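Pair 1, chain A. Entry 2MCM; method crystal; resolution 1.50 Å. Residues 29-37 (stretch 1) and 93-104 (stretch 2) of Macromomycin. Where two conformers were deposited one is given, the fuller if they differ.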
# COMPACT_ATOMS: atom_id res chain seq x y z
N THR A 29 9.48 -12.33 -7.57
CA THR A 29 9.85 -11.46 -6.46
C THR A 29 8.57 -11.26 -5.57
O THR A 29 7.51 -11.17 -6.15
CB THR A 29 10.29 -10.05 -7.04
OG1 THR A 29 11.51 -10.38 -7.78
CG2 THR A 29 10.53 -9.05 -5.93
N VAL A 30 8.84 -11.17 -4.30
CA VAL A 30 7.78 -10.93 -3.33
C VAL A 30 7.59 -9.42 -3.19
O VAL A 30 8.60 -8.73 -2.92
CB VAL A 30 8.15 -11.53 -1.94
CG1 VAL A 30 7.05 -11.18 -0.92
CG2 VAL A 30 8.38 -13.04 -2.03
N TYR A 31 6.37 -8.93 -3.35
CA TYR A 31 6.04 -7.54 -3.14
C TYR A 31 5.14 -7.38 -1.92
O TYR A 31 4.22 -8.24 -1.71
CB TYR A 31 5.32 -6.98 -4.39
CG TYR A 31 6.27 -6.94 -5.59
CD1 TYR A 31 6.48 -8.03 -6.39
CD2 TYR A 31 7.01 -5.75 -5.79
CE1 TYR A 31 7.38 -8.04 -7.49
CE2 TYR A 31 7.86 -5.71 -6.91
CZ TYR A 31 8.05 -6.81 -7.66
OH TYR A 31 8.94 -6.83 -8.75
N HIS A 32 5.37 -6.44 -1.08
CA HIS A 32 4.59 -6.11 0.11
C HIS A 32 3.53 -5.12 -0.31
O HIS A 32 3.84 -4.01 -0.77
CB HIS A 32 5.47 -5.45 1.21
CG HIS A 32 6.73 -6.26 1.43
ND1 HIS A 32 6.70 -7.56 1.87
CD2 HIS A 32 8.03 -5.96 1.21
CE1 HIS A 32 7.98 -8.04 1.91
NE2 HIS A 32 8.80 -7.04 1.56
N VAL A 33 2.26 -5.48 -0.21
CA VAL A 33 1.09 -4.65 -0.58
C VAL A 33 0.57 -3.94 0.60
O VAL A 33 0.40 -4.61 1.73
CB VAL A 33 0.02 -5.59 -1.20
CG1 VAL A 33 -1.20 -4.75 -1.60
CG2 VAL A 33 0.55 -6.35 -2.40
N GLY A 34 0.35 -2.64 0.65
CA GLY A 34 -0.14 -2.03 1.90
C GLY A 34 -0.65 -0.61 1.71
O GLY A 34 -0.50 -0.02 0.62
N GLN A 35 -1.24 -0.09 2.75
CA GLN A 35 -1.74 1.30 2.80
C GLN A 35 -0.73 2.05 3.65
O GLN A 35 -0.34 1.68 4.76
CB GLN A 35 -3.14 1.33 3.47
CG GLN A 35 -3.68 2.73 3.65
CD GLN A 35 -5.02 2.84 4.36
OE1 GLN A 35 -5.56 1.77 4.76
NE2 GLN A 35 -5.51 4.04 4.51
N CYS A 36 -0.21 3.17 3.10
CA CYS A 36 0.85 3.93 3.77
C CYS A 36 0.67 5.45 3.65
O CYS A 36 -0.19 5.89 2.89
CB CYS A 36 2.19 3.58 3.05
SG CYS A 36 2.61 1.81 2.93
N ALA A 37 1.53 6.18 4.33
CA ALA A 37 1.50 7.65 4.27
C ALA A 37 2.90 8.07 4.71
O ALA A 37 3.63 7.32 5.28
CB ALA A 37 0.49 8.23 5.28
N CYS A 93 -2.82 9.56 1.88
CA CYS A 93 -2.39 8.15 2.03
C CYS A 93 -2.39 7.47 0.69
O CYS A 93 -3.01 8.06 -0.28
CB CYS A 93 -3.45 7.41 2.92
SG CYS A 93 -3.33 8.07 4.60
N SER A 94 -1.75 6.35 0.53
CA SER A 94 -1.74 5.63 -0.72
C SER A 94 -1.94 4.13 -0.48
O SER A 94 -1.87 3.65 0.67
CB SER A 94 -0.33 5.77 -1.41
OG SER A 94 0.65 5.22 -0.57
N ALA A 95 -2.20 3.42 -1.52
CA ALA A 95 -2.22 1.95 -1.57
C ALA A 95 -1.19 1.61 -2.69
O ALA A 95 -1.15 2.29 -3.73
CB ALA A 95 -3.59 1.38 -1.90
N GLY A 96 -0.36 0.58 -2.43
CA GLY A 96 0.60 0.28 -3.50
C GLY A 96 1.39 -0.93 -3.08
O GLY A 96 0.94 -1.65 -2.14
N LEU A 97 2.48 -1.23 -3.73
CA LEU A 97 3.31 -2.38 -3.44
C LEU A 97 4.79 -2.12 -3.69
O LEU A 97 5.07 -1.25 -4.52
CB LEU A 97 2.73 -3.56 -4.23
CG LEU A 97 2.97 -3.66 -5.71
CD1 LEU A 97 2.45 -4.96 -6.29
CD2 LEU A 97 2.45 -2.46 -6.49
N GLY A 98 5.62 -2.80 -2.91
CA GLY A 98 7.07 -2.56 -3.14
C GLY A 98 7.81 -3.80 -2.67
O GLY A 98 7.36 -4.52 -1.76
N SER A 99 8.96 -4.04 -3.25
CA SER A 99 9.83 -5.15 -2.87
C SER A 99 10.84 -4.66 -1.83
O SER A 99 10.86 -3.52 -1.44
CB SER A 99 10.52 -5.71 -4.11
OG SER A 99 11.57 -4.73 -4.47
N ASP A 100 11.70 -5.60 -1.39
CA ASP A 100 12.72 -5.24 -0.38
C ASP A 100 13.75 -4.25 -0.96
O ASP A 100 14.44 -3.63 -0.14
CB ASP A 100 13.38 -6.49 0.18
CG ASP A 100 12.36 -7.25 1.07
OD1 ASP A 100 11.57 -6.61 1.76
OD2 ASP A 100 12.39 -8.50 1.10
N SER A 101 13.77 -4.10 -2.26
CA SER A 101 14.73 -3.12 -2.86
C SER A 101 14.06 -1.84 -3.18
O SER A 101 14.67 -0.90 -3.79
CB SER A 101 15.34 -3.74 -4.11
OG SER A 101 14.35 -3.66 -5.14
N GLY A 102 12.78 -1.67 -2.87
CA GLY A 102 12.11 -0.41 -3.14
C GLY A 102 11.56 -0.36 -4.54
O GLY A 102 10.95 0.69 -4.92
N GLU A 103 11.60 -1.40 -5.30
CA GLU A 103 11.00 -1.45 -6.63
C GLU A 103 9.46 -1.57 -6.46
O GLU A 103 8.98 -2.49 -5.72
CB GLU A 103 11.46 -2.73 -7.34
CG GLU A 103 10.99 -2.79 -8.76
CD GLU A 103 10.83 -4.01 -9.55
OE1 GLU A 103 10.77 -5.14 -9.17
OE2 GLU A 103 10.83 -3.68 -10.78
N GLY A 104 8.64 -0.78 -7.09
CA GLY A 104 7.17 -0.88 -6.93
C GLY A 104 6.50 0.40 -7.37
O GLY A 104 7.07 1.20 -8.14
O HOH W 1 11.04 -8.32 -1.82
O HOH W 2 1.13 2.51 -0.17

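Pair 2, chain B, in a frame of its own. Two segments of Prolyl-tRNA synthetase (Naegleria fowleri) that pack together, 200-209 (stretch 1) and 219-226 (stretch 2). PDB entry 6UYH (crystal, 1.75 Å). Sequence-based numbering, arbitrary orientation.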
# COMPACT_ATOMS: atom_id res chain seq x y z
N ALA B 200 14.81 12.10 11.79
CA ALA B 200 15.67 13.01 12.57
C ALA B 200 14.89 14.22 13.09
O ALA B 200 15.41 15.33 13.16
CB ALA B 200 16.89 13.45 11.75
N VAL B 201 13.63 14.01 13.46
CA VAL B 201 12.77 15.06 14.00
C VAL B 201 12.53 14.77 15.48
O VAL B 201 12.04 13.69 15.82
CB VAL B 201 11.43 15.15 13.25
CG1 VAL B 201 10.47 16.07 14.01
CG2 VAL B 201 11.64 15.65 11.82
N PRO B 202 12.81 15.71 16.38
CA PRO B 202 12.56 15.46 17.80
C PRO B 202 11.09 15.62 18.15
O PRO B 202 10.36 16.38 17.51
CB PRO B 202 13.41 16.53 18.50
CG PRO B 202 13.38 17.68 17.53
CD PRO B 202 13.41 17.03 16.15
N VAL B 203 10.65 14.89 19.18
CA VAL B 203 9.25 14.89 19.57
C VAL B 203 9.13 15.12 21.07
O VAL B 203 10.08 14.95 21.83
CB VAL B 203 8.50 13.58 19.21
CG1 VAL B 203 8.64 13.23 17.74
CG2 VAL B 203 8.98 12.43 20.08
N ILE B 204 7.93 15.51 21.48
CA ILE B 204 7.54 15.59 22.88
C ILE B 204 6.30 14.74 23.06
O ILE B 204 5.29 14.96 22.38
CB ILE B 204 7.26 17.03 23.33
CG1 ILE B 204 8.50 17.90 23.17
CG2 ILE B 204 6.81 17.03 24.79
CD1 ILE B 204 8.22 19.37 23.35
N LYS B 205 6.37 13.76 23.96
CA LYS B 205 5.22 12.91 24.25
C LYS B 205 4.32 13.57 25.29
O LYS B 205 4.80 14.10 26.28
CB LYS B 205 5.68 11.56 24.80
CG LYS B 205 6.39 10.65 23.83
CD LYS B 205 6.91 9.45 24.60
CE LYS B 205 7.54 8.40 23.67
NZ LYS B 205 8.09 7.28 24.49
N GLY B 206 3.01 13.48 25.09
CA GLY B 206 2.11 14.02 26.08
C GLY B 206 0.72 13.46 25.88
O GLY B 206 0.45 12.73 24.93
N THR B 207 -0.16 13.80 26.82
CA THR B 207 -1.58 13.51 26.66
C THR B 207 -2.29 14.78 26.19
O THR B 207 -1.92 15.89 26.56
CB THR B 207 -2.19 13.04 27.98
OG1 THR B 207 -2.00 14.05 28.97
CG2 THR B 207 -1.52 11.77 28.45
N LYS B 208 -3.32 14.60 25.38
CA LYS B 208 -4.14 15.74 24.98
C LYS B 208 -5.13 16.12 26.09
O LYS B 208 -5.51 15.30 26.93
CB LYS B 208 -4.89 15.43 23.69
CG LYS B 208 -4.00 15.37 22.48
CD LYS B 208 -4.83 15.29 21.21
CE LYS B 208 -3.95 15.09 19.99
NZ LYS B 208 -4.78 15.05 18.76
N THR B 209 -5.50 17.40 26.11
CA THR B 209 -6.52 17.86 27.04
C THR B 209 -7.90 17.34 26.62
O THR B 209 -8.09 16.80 25.53
CB THR B 209 -6.54 19.38 27.08
OG1 THR B 209 -6.83 19.87 25.77
CG2 THR B 209 -5.19 19.91 27.51
N TYR B 219 -8.60 8.45 26.89
CA TYR B 219 -7.52 9.42 26.86
C TYR B 219 -6.75 9.27 25.56
O TYR B 219 -6.73 8.19 24.96
CB TYR B 219 -6.58 9.28 28.07
CG TYR B 219 -5.80 7.98 28.14
CD1 TYR B 219 -6.25 6.93 28.95
CD2 TYR B 219 -4.61 7.81 27.45
CE1 TYR B 219 -5.54 5.74 29.04
CE2 TYR B 219 -3.90 6.62 27.52
CZ TYR B 219 -4.37 5.60 28.32
OH TYR B 219 -3.65 4.43 28.40
N THR B 220 -6.12 10.37 25.14
CA THR B 220 -5.40 10.45 23.87
C THR B 220 -3.96 10.87 24.14
O THR B 220 -3.73 11.85 24.85
CB THR B 220 -6.08 11.46 22.93
OG1 THR B 220 -7.38 10.98 22.57
CG2 THR B 220 -5.25 11.66 21.66
N THR B 221 -3.01 10.13 23.57
CA THR B 221 -1.61 10.53 23.63
C THR B 221 -1.16 10.99 22.25
O THR B 221 -1.74 10.61 21.23
CB THR B 221 -0.70 9.39 24.15
OG1 THR B 221 -0.66 8.31 23.20
CG2 THR B 221 -1.20 8.87 25.51
N THR B 222 -0.13 11.84 22.23
CA THR B 222 0.35 12.43 20.99
C THR B 222 1.86 12.56 21.04
O THR B 222 2.45 12.61 22.12
CB THR B 222 -0.30 13.82 20.77
OG1 THR B 222 0.21 14.43 19.58
CG2 THR B 222 -0.03 14.75 21.95
N VAL B 223 2.50 12.58 19.87
CA VAL B 223 3.87 13.08 19.74
C VAL B 223 3.78 14.45 19.08
O VAL B 223 3.30 14.57 17.94
CB VAL B 223 4.79 12.13 18.97
CG1 VAL B 223 5.19 10.95 19.86
CG2 VAL B 223 4.11 11.61 17.68
N GLU B 224 4.20 15.48 19.79
CA GLU B 224 4.21 16.84 19.26
C GLU B 224 5.55 17.13 18.61
O GLU B 224 6.60 16.74 19.12
CB GLU B 224 3.95 17.85 20.37
CG GLU B 224 2.54 17.74 20.94
CD GLU B 224 1.48 18.04 19.90
OE1 GLU B 224 1.49 19.18 19.37
OE2 GLU B 224 0.67 17.14 19.59
N THR B 225 5.50 17.82 17.46
CA THR B 225 6.69 18.27 16.75
C THR B 225 6.61 19.78 16.59
O THR B 225 5.56 20.40 16.85
CB THR B 225 6.84 17.60 15.38
OG1 THR B 225 5.73 17.96 14.55
CG2 THR B 225 6.90 16.07 15.51
N PHE B 226 7.72 20.39 16.19
CA PHE B 226 7.84 21.84 16.25
C PHE B 226 8.49 22.39 14.99
O PHE B 226 9.56 21.92 14.58
CB PHE B 226 8.65 22.27 17.47
CG PHE B 226 8.82 23.76 17.60
CD1 PHE B 226 7.73 24.59 17.84
CD2 PHE B 226 10.09 24.33 17.53
CE1 PHE B 226 7.90 25.97 17.99
CE2 PHE B 226 10.26 25.71 17.69
CZ PHE B 226 9.15 26.52 17.92
O HOH W 3 10.11 18.80 16.14
O HOH W 4 -6.49 12.61 26.93
O HOH W 5 -1.67 14.35 17.49

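The sharpest difference lies on one face of the ladder. In pair 1 three of its central positions, A:Gly34, A:Gly96 and A:Gly98, carry no side chain; in pair 2 only the first of them is glycine, B:Gly206, while the other two become B:Thr222 and B:Glu224. Pair 1 leaves that stretch of face to bare backbone. Pair 2 fills it, and ties the two new side chains together: B:Thr222 OG1 donates to B:Glu224 OE2 at 2.7 Å, a bond along one strand between residues two apart, whose side chains emerge on the same face.

The frame beneath is the same. Both pairs are antiparallel strands, their directions 160° apart in pair 1 and 162° in pair 2, and 14 central residues superpose with an RMSD of 0.8 Å. Hydrogen-bonded and non-hydrogen-bonded pairs alternate in the same phase. A:Gly34 N to A:Gly96 O (3.0 Å) and A:Gly96 N to A:Gly34 O (3.1 Å) correspond to B:Gly206 N to B:Thr222 O (3.1 Å) and B:Thr222 N to B:Gly206 O (2.9 Å). One rung away, A:His32 with A:Gly98 matches B:Ile204 with B:Glu224, each closed by two backbone bonds. These bonds use no side-chain atoms, so the ladder tolerates very different residues upon it.

The opposite face, which holds A:Val33, A:Gln35, A:Ala95 and A:Leu97, is built from narrow pairs. A:Val33 and A:Leu97 have CA atoms 4.3 Å apart and meet through CG2 of A:Val33 and CB of A:Leu97 at 4.0 Å. Their counterparts are B:Lys205 and B:Val223, where the lysine offers its aliphatic stem: B:Lys205 CG lies 4.2 Å from B:Val223 CG1, and its chain runs on in an extended m, t, t, t rotamer. Next along, A:Gln35 and A:Ala95 give way to B:Thr207 and B:Thr221, whose CG2 methyls approach to 4.1 Å.

The ends reveal two strategies. At the position shared by A:Tyr31 and B:Val203 the CA atoms fall within 0.3 Å, yet the tyrosine reaches far along the partner: its OH donates to A:Glu103 OE1 at 2.5 Å, with the carboxylate oxygen at the ring's edge. B:Val203 stays local, its CB 4.0 Å from B:Val223 CB. A:His32 extends to the type I turn from A:Ser99 to A:Gly102, beyond the strand, where its NE2 donates a hydrogen bond to A:Asp100 OD1 (2.8 Å). B:Ile204, its match, makes no such polar link.

Where A:Cys36 stands in pair 1, pair 2 has B:Lys208, which uses its length across the partner strand: CD is 3.7 Å from B:Thr220 CG2, and CE is 3.9 Å from B:Thr222 CB. The rule to read here is that the backbone fixes the register, while the side chains either reach along the partner to polar groups, as A:Tyr31 and A:His32 do, or pack methyls and methylenes close at hand, as B:Val203 and B:Lys208 do.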